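Local atomic coordinates of alanine racemase, biosynthetic (Pseudomonas aeruginosa PAO1, PDB entry 6A2F), a protein that belongs to the alanine racemase family of pyridoxal-phosphate proteins and forms a two-chain assembly, each chain pairing a TIM-barrel domain with a C-terminal beta domain. Residues A[279-284]-A[335-340]; A[216-221]-A[226-231]; A[159-164]-A[168-173]; A[15-20]-A[47-52]; A[195-200]-A[211-216]. All coordinates share one frame; numbering follows the deposited sequence.

Contact 1: A[279-284]-A[335-340]. With ACT (acetate ion), chain E.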
# COMPACT_ATOMS: atom_id res chain seq x y z
N ARG A 279 6.49 -1.37 5.97
CA ARG A 279 7.94 -1.45 5.85
C ARG A 279 8.65 -1.30 7.20
O ARG A 279 9.68 -1.95 7.44
CB ARG A 279 8.49 -0.42 4.87
CG ARG A 279 10.01 -0.39 4.85
CD ARG A 279 10.61 0.64 3.91
NE ARG A 279 12.04 0.72 4.16
CZ ARG A 279 12.61 1.53 5.04
NH1 ARG A 279 11.88 2.37 5.77
NH2 ARG A 279 13.93 1.52 5.20
N THR A 280 8.09 -0.45 8.06
CA THR A 280 8.75 -0.08 9.32
C THR A 280 8.39 -1.00 10.50
O THR A 280 8.76 -0.71 11.64
CB THR A 280 8.46 1.40 9.69
OG1 THR A 280 7.05 1.63 9.71
CG2 THR A 280 9.11 2.34 8.68
N ALA A 281 7.67 -2.08 10.22
CA ALA A 281 7.34 -3.09 11.23
C ALA A 281 8.57 -3.38 12.09
O ALA A 281 9.57 -3.88 11.58
CB ALA A 281 6.83 -4.36 10.58
N PRO A 282 8.51 -3.03 13.39
CA PRO A 282 9.67 -3.17 14.27
C PRO A 282 9.89 -4.61 14.74
O PRO A 282 9.04 -5.48 14.53
CB PRO A 282 9.31 -2.28 15.46
CG PRO A 282 7.82 -2.28 15.50
CD PRO A 282 7.34 -2.45 14.09
N ALA A 283 11.05 -4.84 15.35
CA ALA A 283 11.36 -6.10 16.00
C ALA A 283 10.28 -6.39 17.05
O ALA A 283 9.92 -5.50 17.84
CB ALA A 283 12.74 -6.04 16.64
N GLY A 284 9.77 -7.61 17.05
CA GLY A 284 8.73 -8.01 18.00
C GLY A 284 7.31 -8.00 17.44
O GLY A 284 6.36 -8.37 18.14
N ARG A 335 -1.25 -2.74 15.53
CA ARG A 335 -0.89 -2.06 16.78
C ARG A 335 0.62 -2.08 16.99
O ARG A 335 1.21 -1.08 17.39
CB ARG A 335 -1.64 -2.67 17.97
CG ARG A 335 -1.56 -1.87 19.27
CD ARG A 335 -2.61 -2.31 20.28
NE ARG A 335 -2.57 -3.75 20.52
CZ ARG A 335 -1.88 -4.34 21.50
NH1 ARG A 335 -1.90 -5.67 21.61
NH2 ARG A 335 -1.18 -3.62 22.37
N ALA A 336 1.24 -3.22 16.70
CA ALA A 336 2.70 -3.36 16.78
C ALA A 336 3.41 -2.45 15.77
O ALA A 336 4.54 -2.01 16.00
CB ALA A 336 3.10 -4.81 16.58
N CYS A 337 2.74 -2.18 14.65
CA CYS A 337 3.29 -1.36 13.58
C CYS A 337 2.95 0.12 13.73
O CYS A 337 3.27 0.92 12.85
CB CYS A 337 2.83 -1.88 12.22
SG CYS A 337 3.60 -3.44 11.75
N GLY A 338 2.32 0.47 14.85
CA GLY A 338 1.97 1.86 15.15
C GLY A 338 0.86 2.44 14.27
O GLY A 338 0.83 3.64 14.01
N THR A 339 -0.06 1.57 13.83
CA THR A 339 -1.17 1.97 12.97
C THR A 339 -2.41 1.09 13.23
O THR A 339 -2.45 0.39 14.25
CB THR A 339 -0.77 1.98 11.47
OG1 THR A 339 -1.86 2.45 10.67
CG2 THR A 339 -0.35 0.59 10.99
N LEU A 340 -3.40 1.14 12.35
CA LEU A 340 -4.65 0.37 12.53
C LEU A 340 -4.92 -0.63 11.41
O LEU A 340 -4.36 -0.53 10.31
CB LEU A 340 -5.84 1.32 12.68
CG LEU A 340 -5.92 2.30 13.85
CD1 LEU A 340 -7.13 3.21 13.63
CD2 LEU A 340 -6.01 1.59 15.19
C ACT E . 15.80 -0.26 3.10
O ACT E . 14.87 -0.54 2.31
OXT ACT E . 15.63 -0.24 4.34
CH3 ACT E . 17.16 0.08 2.57
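Ala281 and Cys337 make the tight spot where a loop of the C-terminal beta domain leans on the Schellman motif that ends helix 330-336. The methyl CB of Ala281 rests 3.6 Å from SG of Cys337. That sulfur lies anti to its own carbonyl carbon (chi1 -71°), a rotation that carries it across to the loop. Small residues suit both places, because the two backbones come close: the CA atoms of Ala281 and Cys337 are only 5.0 Å apart. Gly338 follows with positive phi, which glycine adopts easily, and its N bonds to Arg335 O at 3.2 Å to close the helix end.

On the solvent side the contact thins. The exposed ring of Pro282 lies over the last helical turn, with CG 3.3 Å from Ala336 O, so that it meets the carbonyl oxygen of Ala336 and not its methyl. No hydrogen bond joins the two segments, and the contact between them is van der Waals. Arg279 and Thr339, by contrast, are buried at the subunit interface: Thr339 OG1 bonds to Arg279 NH1 of the second subunit, and the reciprocal bond forms as well. The side chain of Arg279 runs extended from CG to NE and presents the edge of its guanidinium to an acetate ion, probably from the crystallisation liquor; Arg279 NH2 donates to the acetate OXT over 2.6 Å, with an N-H...O angle of 158°.

Contact 2: A[216-221]-A[226-231]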
# COMPACT_ATOMS: atom_id res chain seq x y z
N GLY A 216 -14.17 -7.85 10.09
CA GLY A 216 -13.68 -8.54 11.28
C GLY A 216 -12.47 -7.89 11.90
O GLY A 216 -11.64 -8.55 12.52
N SER A 217 -12.37 -6.57 11.71
CA SER A 217 -11.36 -5.77 12.36
C SER A 217 -12.08 -4.81 13.30
O SER A 217 -13.05 -4.16 12.90
CB SER A 217 -10.52 -5.01 11.32
OG SER A 217 -9.71 -4.01 11.93
N THR A 218 -11.61 -4.74 14.55
CA THR A 218 -12.21 -3.85 15.55
C THR A 218 -12.11 -2.37 15.19
O THR A 218 -11.05 -1.90 14.79
CB THR A 218 -11.64 -4.07 16.97
OG1 THR A 218 -12.38 -3.27 17.91
CG2 THR A 218 -10.16 -3.69 17.06
N PRO A 219 -13.23 -1.63 15.33
CA PRO A 219 -13.25 -0.17 15.22
C PRO A 219 -12.92 0.53 16.54
O PRO A 219 -12.76 1.75 16.55
CB PRO A 219 -14.70 0.12 14.85
CG PRO A 219 -15.47 -0.98 15.50
CD PRO A 219 -14.59 -2.19 15.45
N LEU A 220 -12.81 -0.23 17.62
CA LEU A 220 -12.68 0.35 18.96
C LEU A 220 -11.26 0.25 19.51
O LEU A 220 -10.52 -0.67 19.19
CB LEU A 220 -13.66 -0.33 19.93
CG LEU A 220 -15.13 -0.44 19.51
CD1 LEU A 220 -15.89 -1.31 20.50
CD2 LEU A 220 -15.79 0.93 19.39
N ALA A 221 -10.91 1.22 20.35
CA ALA A 221 -9.57 1.33 20.92
C ALA A 221 -9.29 0.29 22.01
O ALA A 221 -8.18 -0.23 22.09
CB ALA A 221 -9.33 2.74 21.45
N ALA A 226 -12.45 -10.10 18.40
CA ALA A 226 -12.88 -11.36 19.01
C ALA A 226 -13.87 -11.14 20.15
O ALA A 226 -14.89 -11.84 20.24
CB ALA A 226 -11.67 -12.17 19.48
N GLU A 227 -13.57 -10.15 21.01
CA GLU A 227 -14.45 -9.79 22.13
C GLU A 227 -15.79 -9.22 21.65
O GLU A 227 -16.79 -9.29 22.37
CB GLU A 227 -13.77 -8.76 23.06
CG GLU A 227 -12.54 -9.28 23.80
CD GLU A 227 -11.81 -8.19 24.57
OE1 GLU A 227 -11.42 -8.45 25.73
OE2 GLU A 227 -11.63 -7.07 24.02
N LEU A 228 -15.79 -8.67 20.44
CA LEU A 228 -16.99 -8.09 19.84
C LEU A 228 -17.76 -9.10 18.98
O LEU A 228 -18.83 -8.78 18.44
CB LEU A 228 -16.64 -6.84 19.03
CG LEU A 228 -16.14 -5.63 19.84
CD1 LEU A 228 -15.27 -4.73 18.98
CD2 LEU A 228 -17.30 -4.86 20.45
N GLY A 229 -17.22 -10.31 18.85
CA GLY A 229 -17.86 -11.37 18.08
C GLY A 229 -17.73 -11.22 16.57
O GLY A 229 -18.53 -11.79 15.82
N LEU A 230 -16.73 -10.47 16.12
CA LEU A 230 -16.49 -10.23 14.70
C LEU A 230 -15.52 -11.25 14.11
O LEU A 230 -14.41 -11.43 14.63
CB LEU A 230 -15.93 -8.83 14.47
CG LEU A 230 -16.58 -7.61 15.11
CD1 LEU A 230 -15.64 -6.42 14.97
CD2 LEU A 230 -17.94 -7.30 14.49
N LYS A 231 -15.93 -11.91 13.03
CA LYS A 231 -15.10 -12.91 12.36
C LYS A 231 -14.18 -12.26 11.32
O LYS A 231 -14.66 -11.53 10.45
CB LYS A 231 -15.96 -13.98 11.71
CG LYS A 231 -16.75 -14.83 12.69
CD LYS A 231 -17.49 -15.94 11.98
CE LYS A 231 -18.19 -16.85 12.97
NZ LYS A 231 -18.98 -17.90 12.27
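Thr218 and Leu228 meet where an ST turn faces a type I beta turn, both in the connection that leads from the TIM barrel to long strand 234-246 of the beta domain. The hydroxyl of Thr218 is anti to its backbone N (chi1 -174°), which sets OG1 on the carbonyl side, where it accepts from Leu220 N, two residues on, at 3.1 Å, with an N-H...O angle of 159°. The same OG1 is also hydrogen-bonded to Leu223 O, so the threonine ties several parts of the loop together. Leu228 crosses the Thr218 side chain at about a right angle, and its CD1 lies 3.4 Å from Thr218 OG1.

Leucines supply the rest of the contact. Leu220 CD1 is 3.8 Å from Leu228 CD1, while Leu230 extends its CD1 toward the backbone of 217-218 and the ring of Pro219. At the other end the backbones almost touch: Gly216, without a side chain, lets its CA come within 3.3 Å of Lys231 O in a CA-H...O contact. The turn itself is closed by Gly229 N bonding to Ala226 O at 3.1 Å, and the positive phi of Gly229 suits glycine.

Outward, Leu220 and Pro219 lie on helix 194-199. Leu230 packs on Asn16 and Leu19 of helix 10-22, whose Asn16 ND2 also bonds to Lys231 O, so the connection runs between these two helices just before strand 234-246.

Contact 3: A[159-164]-A[168-173]; sequences HFACAD and HPLTEQ
His168 and Cys162 face each other across the loop that follows strand 151-157 of the TIM barrel and leads into helix 169-179, a beta-alpha connection folding back on its own helix. The cysteine sulfur sits squarely over the imidazole, SG lying 3.8 Å from the ring centroid and 11° off its normal, a sulfur-aromatic contact. Cys162 CB covers the same face nearer the root of the ring, 3.7 Å from His168 CG. On the opposite face lies CD of Pro169, so the imidazole is sandwiched between the cysteine and, nearer its rim, the proline.

Leu170, in the first turn of the helix, turns its CD2 toward the loop and meets the methyl CB of Ala161 at 3.9 Å; the small alanine allows the leucine branch to settle there. Around this point the second subunit closes in, with its Gly253 on Ala161 and its Ser251 on Leu170.

Thr171 then uses both branches. Its OG1, beside the backbone N (chi1 -59°), reaches a water at 3.0 Å. The same water accepts from Cys162 N at 2.8 Å and so bridges the segments where no direct hydrogen bond does. The other branch, CG2, is anti to the backbone N and approaches Phe160, whose side chain crosses that of Thr171 at about a right angle. The ring also turns its edge to the helix backbone, with Phe160 CE1 3.5 Å from Thr171 O.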
# COMPACT_ATOMS: atom_id res chain seq x y z
N HIS A 159 -20.28 12.56 10.64
CA HIS A 159 -19.31 11.50 10.93
C HIS A 159 -18.48 11.85 12.16
O HIS A 159 -17.97 12.97 12.28
CB HIS A 159 -18.42 11.29 9.70
CG HIS A 159 -17.53 10.09 9.79
ND1 HIS A 159 -17.99 8.80 9.61
CD2 HIS A 159 -16.20 9.98 10.01
CE1 HIS A 159 -16.98 7.95 9.74
NE2 HIS A 159 -15.88 8.65 9.98
N PHE A 160 -18.34 10.88 13.08
CA PHE A 160 -17.60 11.06 14.34
C PHE A 160 -16.09 11.08 14.12
O PHE A 160 -15.59 10.43 13.20
CB PHE A 160 -17.91 9.92 15.31
CG PHE A 160 -19.25 10.00 15.97
CD1 PHE A 160 -19.58 11.07 16.80
CD2 PHE A 160 -20.19 8.99 15.79
CE1 PHE A 160 -20.81 11.13 17.43
CE2 PHE A 160 -21.43 9.05 16.41
CZ PHE A 160 -21.74 10.12 17.23
N ALA A 161 -15.38 11.79 14.98
CA ALA A 161 -13.91 11.83 14.93
C ALA A 161 -13.23 10.90 15.94
O ALA A 161 -12.07 10.50 15.75
CB ALA A 161 -13.40 13.26 15.12
N CYS A 162 -13.94 10.55 17.01
CA CYS A 162 -13.33 9.84 18.13
C CYS A 162 -14.25 8.77 18.73
O CYS A 162 -14.06 8.37 19.89
CB CYS A 162 -12.91 10.81 19.24
SG CYS A 162 -11.93 12.23 18.72
N ALA A 163 -15.22 8.30 17.96
CA ALA A 163 -16.12 7.24 18.42
C ALA A 163 -15.37 5.95 18.78
O ALA A 163 -15.93 5.07 19.43
CB ALA A 163 -17.20 6.97 17.38
N ASP A 164 -14.10 5.85 18.37
CA ASP A 164 -13.25 4.70 18.69
C ASP A 164 -12.88 4.64 20.18
O ASP A 164 -12.59 3.57 20.71
CB ASP A 164 -11.98 4.70 17.83
CG ASP A 164 -11.04 5.84 18.17
OD1 ASP A 164 -11.46 7.01 18.13
OD2 ASP A 164 -9.86 5.56 18.46
N HIS A 168 -15.12 10.09 24.67
CA HIS A 168 -14.44 11.32 24.30
C HIS A 168 -15.43 12.49 24.34
O HIS A 168 -16.57 12.34 23.91
CB HIS A 168 -13.80 11.18 22.92
CG HIS A 168 -12.76 12.22 22.62
ND1 HIS A 168 -11.41 11.99 22.81
CD2 HIS A 168 -12.87 13.48 22.15
CE1 HIS A 168 -10.74 13.07 22.47
NE2 HIS A 168 -11.59 13.99 22.06
N PRO A 169 -15.00 13.65 24.89
CA PRO A 169 -15.81 14.86 24.94
C PRO A 169 -16.40 15.28 23.59
O PRO A 169 -17.56 15.69 23.53
CB PRO A 169 -14.83 15.94 25.46
CG PRO A 169 -13.48 15.29 25.51
CD PRO A 169 -13.74 13.82 25.64
N LEU A 170 -15.61 15.18 22.52
CA LEU A 170 -16.02 15.60 21.18
C LEU A 170 -17.19 14.78 20.61
O LEU A 170 -18.00 15.31 19.84
CB LEU A 170 -14.83 15.59 20.21
CG LEU A 170 -15.01 16.14 18.79
CD1 LEU A 170 -15.36 17.63 18.80
CD2 LEU A 170 -13.77 15.88 17.97
N THR A 171 -17.27 13.51 21.01
CA THR A 171 -18.36 12.62 20.61
C THR A 171 -19.72 13.17 21.05
O THR A 171 -20.68 13.14 20.28
CB THR A 171 -18.16 11.20 21.18
OG1 THR A 171 -16.91 10.67 20.71
CG2 THR A 171 -19.28 10.26 20.76
N GLU A 172 -19.79 13.69 22.28
CA GLU A 172 -21.02 14.31 22.79
C GLU A 172 -21.33 15.60 22.05
O GLU A 172 -22.48 15.85 21.67
CB GLU A 172 -20.93 14.53 24.32
CG GLU A 172 -22.21 15.03 24.99
CD GLU A 172 -23.41 14.09 24.80
OE1 GLU A 172 -24.54 14.60 24.62
OE2 GLU A 172 -23.23 12.85 24.83
N GLN A 173 -20.30 16.42 21.84
CA GLN A 173 -20.42 17.66 21.07
C GLN A 173 -20.98 17.40 19.67
O GLN A 173 -21.84 18.14 19.20
CB GLN A 173 -19.07 18.35 20.92
CG GLN A 173 -18.62 19.17 22.11
CD GLN A 173 -17.33 19.92 21.82
OE1 GLN A 173 -17.21 20.62 20.80
NE2 GLN A 173 -16.35 19.78 22.71
O HOH W 1 -16.43 11.56 17.89

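Contact 4: A[15-20]-A[47-52]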
# COMPACT_ATOMS: atom_id res chain seq x y z
N HIS A 15 -21.78 -12.56 7.98
CA HIS A 15 -21.97 -12.67 9.43
C HIS A 15 -21.81 -11.32 10.14
O HIS A 15 -22.67 -10.92 10.93
CB HIS A 15 -21.01 -13.71 10.03
CG HIS A 15 -21.14 -13.88 11.51
ND1 HIS A 15 -20.48 -13.06 12.41
CD2 HIS A 15 -21.84 -14.76 12.25
CE1 HIS A 15 -20.78 -13.44 13.64
NE2 HIS A 15 -21.60 -14.47 13.57
N ASN A 16 -20.71 -10.62 9.85
CA ASN A 16 -20.42 -9.35 10.50
C ASN A 16 -21.43 -8.28 10.13
O ASN A 16 -21.77 -7.43 10.96
CB ASN A 16 -19.01 -8.88 10.16
CG ASN A 16 -17.93 -9.83 10.66
OD1 ASN A 16 -18.12 -10.57 11.63
ND2 ASN A 16 -16.79 -9.81 9.99
N TYR A 17 -21.92 -8.33 8.89
CA TYR A 17 -22.97 -7.41 8.44
C TYR A 17 -24.29 -7.61 9.19
O TYR A 17 -24.92 -6.63 9.59
CB TYR A 17 -23.19 -7.52 6.93
CG TYR A 17 -24.24 -6.54 6.44
CD1 TYR A 17 -23.95 -5.18 6.31
CD2 TYR A 17 -25.54 -6.97 6.15
CE1 TYR A 17 -24.90 -4.28 5.89
CE2 TYR A 17 -26.50 -6.07 5.73
CZ TYR A 17 -26.18 -4.72 5.60
OH TYR A 17 -27.13 -3.82 5.17
N ALA A 18 -24.69 -8.87 9.38
CA ALA A 18 -25.91 -9.20 10.10
C ALA A 18 -25.79 -8.78 11.57
O ALA A 18 -26.77 -8.38 12.20
CB ALA A 18 -26.21 -10.68 9.99
N LEU A 19 -24.57 -8.89 12.11
CA LEU A 19 -24.28 -8.44 13.46
C LEU A 19 -24.44 -6.93 13.59
O LEU A 19 -24.94 -6.43 14.61
CB LEU A 19 -22.85 -8.87 13.85
CG LEU A 19 -22.43 -8.78 15.32
CD1 LEU A 19 -21.40 -9.85 15.63
CD2 LEU A 19 -21.89 -7.40 15.67
N ALA A 20 -24.03 -6.20 12.55
CA ALA A 20 -24.20 -4.74 12.52
C ALA A 20 -25.67 -4.37 12.46
O ALA A 20 -26.11 -3.45 13.14
CB ALA A 20 -23.44 -4.14 11.34
N THR A 47 -21.13 -8.97 -4.28
CA THR A 47 -21.82 -10.19 -4.70
C THR A 47 -22.31 -11.01 -3.50
O THR A 47 -23.43 -11.52 -3.51
CB THR A 47 -20.93 -11.04 -5.63
OG1 THR A 47 -20.59 -10.27 -6.79
CG2 THR A 47 -21.62 -12.33 -6.07
N ALA A 48 -21.48 -11.13 -2.47
CA ALA A 48 -21.85 -11.82 -1.25
C ALA A 48 -22.96 -11.08 -0.49
O ALA A 48 -23.83 -11.72 0.11
CB ALA A 48 -20.63 -12.02 -0.37
N LEU A 49 -22.93 -9.75 -0.51
CA LEU A 49 -23.93 -8.90 0.16
C LEU A 49 -24.98 -8.34 -0.82
O LEU A 49 -25.65 -7.34 -0.52
CB LEU A 49 -23.25 -7.75 0.91
CG LEU A 49 -22.28 -8.06 2.06
CD1 LEU A 49 -21.50 -6.81 2.46
CD2 LEU A 49 -22.99 -8.66 3.28
N HIS A 50 -25.13 -9.00 -1.97
CA HIS A 50 -26.03 -8.56 -3.03
C HIS A 50 -27.48 -8.42 -2.56
O HIS A 50 -28.15 -7.44 -2.87
CB HIS A 50 -25.95 -9.53 -4.22
CG HIS A 50 -26.73 -9.08 -5.42
ND1 HIS A 50 -26.13 -8.56 -6.54
CD2 HIS A 50 -28.06 -9.08 -5.67
CE1 HIS A 50 -27.05 -8.25 -7.43
NE2 HIS A 50 -28.23 -8.56 -6.93
N ASP A 51 -27.95 -9.40 -1.78
CA ASP A 51 -29.32 -9.41 -1.27
C ASP A 51 -29.38 -9.05 0.21
O ASP A 51 -30.36 -8.48 0.67
CB ASP A 51 -29.97 -10.77 -1.51
CG ASP A 51 -29.85 -11.22 -2.96
OD1 ASP A 51 -30.22 -10.43 -3.86
OD2 ASP A 51 -29.38 -12.36 -3.21
N ASP A 52 -28.32 -9.39 0.95
CA ASP A 52 -28.24 -9.11 2.39
C ASP A 52 -28.29 -7.62 2.70
O ASP A 52 -28.96 -7.20 3.64
CB ASP A 52 -26.96 -9.69 2.99
CG ASP A 52 -27.02 -11.20 3.20
OD1 ASP A 52 -27.99 -11.85 2.74
OD2 ASP A 52 -26.09 -11.74 3.83
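Tyr17 and Leu49 join two helical elements of the TIM-barrel domain, helix 10-22 and the chain just past helix 42-48. At the centre, CD2 of Leu49 lies 3.8 Å from Tyr17 CB and 4.0 Å from Tyr17 CG, so the leucine branch touches the root of the aromatic side chain. Farther out along the ring, Tyr17 CE2 comes within 3.4 Å of Asp52 O, and the backbone of Asp52 thus borders the tyrosine directly. No hydrogen bond links the two segments themselves.

The next shell helps to position these groups. The tyrosine hydroxyl bonds to Ala29 O and Asp54 N; the long side chain suits the place, because with CG anti to the backbone N (chi1 -178°) it carries the hydroxyl past the apolar contact to these partners. Both side chains also lie on Ala31 of strand 28-32, whose small methyl accepts them. Leu49 packs in addition on Ile13 of helix 10-22, and a leucine suits a place buried among Tyr17, Ala31 and Ile13.

Asp52 stands at the partly exposed margin, where a charged carboxylate is tolerated; its OD2 forms a salt bridge with NE of Arg14, about one helical turn before Tyr17.

Contact 5: A[195-200]-A[211-216]; sequences AAVLTI and GIMLYG
Met213 meets Val197 and Leu198 in two different ways, side-on with the first and tip to tip with the second. Its chain crosses the Val197 side chain at about a right angle, and the sulfur makes the touch: Met213 SD lies 3.9 Å from Val197 CG1. Beyond the sulfur the methionine bends (chi3 -74°), which turns its terminal methyl onto the end of Leu198. Met213 CE is 4.0 Å from Leu198 CG, and about as far from both leucine methyls, so it sits evenly against the branch.

A flexible, unbranched methionine suits this buried place: it starts from the less common rotation with CG between the backbone N and the carbonyl carbon (chi1 77°) and still reaches both residues. Leu19 and Ala20 of helix 10-22 cover it from elsewhere. The helix it meets is ending here: Thr199 OG1 folds back to donate to Ala195 O at 2.7 Å, giving the hydroxyl a partner four residues back in its own helix.

The opposing segment is a short 3-10 turn, residues 212-215, fixed at its start by Ser194 OG, which is hydrogen-bonded to the N atoms of Gly211 and Met213. Gly211 N and Ile212 N also bond to phosphate oxygens of the pyridoxal-phosphate-modified lysine at position 34, an arrangement in keeping with the phosphate-binding sites of TIM barrels, where backbone N-H groups at the start of a short helix grip the anion.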
# COMPACT_ATOMS: atom_id res chain seq x y z
N ALA A 195 -17.67 1.97 14.86
CA ALA A 195 -17.49 2.33 16.26
C ALA A 195 -18.82 2.67 16.93
O ALA A 195 -19.17 2.09 17.97
CB ALA A 195 -16.51 3.49 16.39
N ALA A 196 -19.57 3.58 16.31
CA ALA A 196 -20.84 4.04 16.86
C ALA A 196 -21.93 2.98 16.77
O ALA A 196 -22.81 2.93 17.64
CB ALA A 196 -21.27 5.34 16.19
N VAL A 197 -21.89 2.15 15.73
CA VAL A 197 -22.87 1.07 15.56
C VAL A 197 -22.84 0.14 16.77
O VAL A 197 -23.87 -0.39 17.19
CB VAL A 197 -22.63 0.26 14.26
CG1 VAL A 197 -23.39 -1.07 14.28
CG2 VAL A 197 -23.03 1.07 13.04
N LEU A 198 -21.65 -0.04 17.33
CA LEU A 198 -21.46 -0.95 18.44
C LEU A 198 -21.61 -0.29 19.82
O LEU A 198 -21.93 -0.97 20.79
CB LEU A 198 -20.10 -1.66 18.34
CG LEU A 198 -19.96 -2.75 17.27
CD1 LEU A 198 -18.50 -2.90 16.85
CD2 LEU A 198 -20.55 -4.08 17.73
N THR A 199 -21.38 1.02 19.90
CA THR A 199 -21.29 1.67 21.21
C THR A 199 -22.15 2.91 21.44
O THR A 199 -22.36 3.30 22.59
CB THR A 199 -19.82 1.98 21.57
OG1 THR A 199 -19.27 2.86 20.59
CG2 THR A 199 -18.99 0.70 21.65
N ILE A 200 -22.63 3.55 20.37
CA ILE A 200 -23.43 4.79 20.51
C ILE A 200 -24.84 4.63 19.91
O ILE A 200 -25.12 5.17 18.84
CB ILE A 200 -22.76 6.03 19.85
CG1 ILE A 200 -21.22 5.98 19.89
CG2 ILE A 200 -23.30 7.33 20.44
CD1 ILE A 200 -20.59 6.00 21.27
N GLY A 211 -18.31 -0.02 8.18
CA GLY A 211 -17.22 -0.36 7.28
C GLY A 211 -16.32 -1.43 7.88
O GLY A 211 -16.56 -2.63 7.69
N ILE A 212 -15.31 -0.99 8.63
CA ILE A 212 -14.27 -1.88 9.16
C ILE A 212 -14.79 -3.12 9.90
O ILE A 212 -14.23 -4.21 9.75
CB ILE A 212 -13.24 -1.09 10.02
CG1 ILE A 212 -11.98 -1.92 10.31
CG2 ILE A 212 -13.87 -0.57 11.31
CD1 ILE A 212 -11.06 -2.11 9.12
N MET A 213 -15.88 -2.96 10.66
CA MET A 213 -16.44 -4.08 11.43
C MET A 213 -16.94 -5.22 10.53
O MET A 213 -16.95 -6.38 10.95
CB MET A 213 -17.55 -3.61 12.38
CG MET A 213 -18.90 -3.32 11.72
SD MET A 213 -20.16 -2.84 12.92
CE MET A 213 -20.52 -4.40 13.72
N LEU A 214 -17.32 -4.87 9.30
CA LEU A 214 -17.75 -5.85 8.31
C LEU A 214 -16.66 -6.86 7.99
O LEU A 214 -16.94 -8.00 7.62
CB LEU A 214 -18.20 -5.15 7.03
CG LEU A 214 -19.69 -4.88 6.76
CD1 LEU A 214 -20.49 -4.56 8.02
CD2 LEU A 214 -19.84 -3.77 5.73
N TYR A 215 -15.41 -6.44 8.16
CA TYR A 215 -14.27 -7.25 7.74
C TYR A 215 -13.56 -7.95 8.91
O TYR A 215 -12.51 -8.57 8.75
CB TYR A 215 -13.31 -6.40 6.88
CG TYR A 215 -14.04 -5.64 5.79
CD1 TYR A 215 -14.38 -6.25 4.58
CD2 TYR A 215 -14.41 -4.30 5.97
CE1 TYR A 215 -15.05 -5.56 3.59
CE2 TYR A 215 -15.09 -3.60 4.99
CZ TYR A 215 -15.41 -4.24 3.80
OH TYR A 215 -16.08 -3.53 2.81
N GLY A 216 -14.17 -7.85 10.09
CA GLY A 216 -13.68 -8.54 11.28
C GLY A 216 -12.47 -7.89 11.90
O GLY A 216 -11.64 -8.55 12.52

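How the contacts relate
From the N terminus, contact 4 closes first, bringing 47-52 back to helix 10-22. Contact 3 follows as a short loop at the start of helix 169-179, and contact 5 then links helix 194-199 to the 3-10 turn at 211-216. Gly216 ends contact 5 and begins contact 2, which closes the connection into the beta domain; contact 1, within that domain, comes last. All five lie in series, none nested or crossed. Contact 2 touches contacts 3, 4 and 5, Asn16 of contact 4 reaches both contacts 2 and 5, and contact 3 also packs on helix 194-199 of contact 5. Contact 1 stands apart, though contacts 1 and 3 both meet the second subunit.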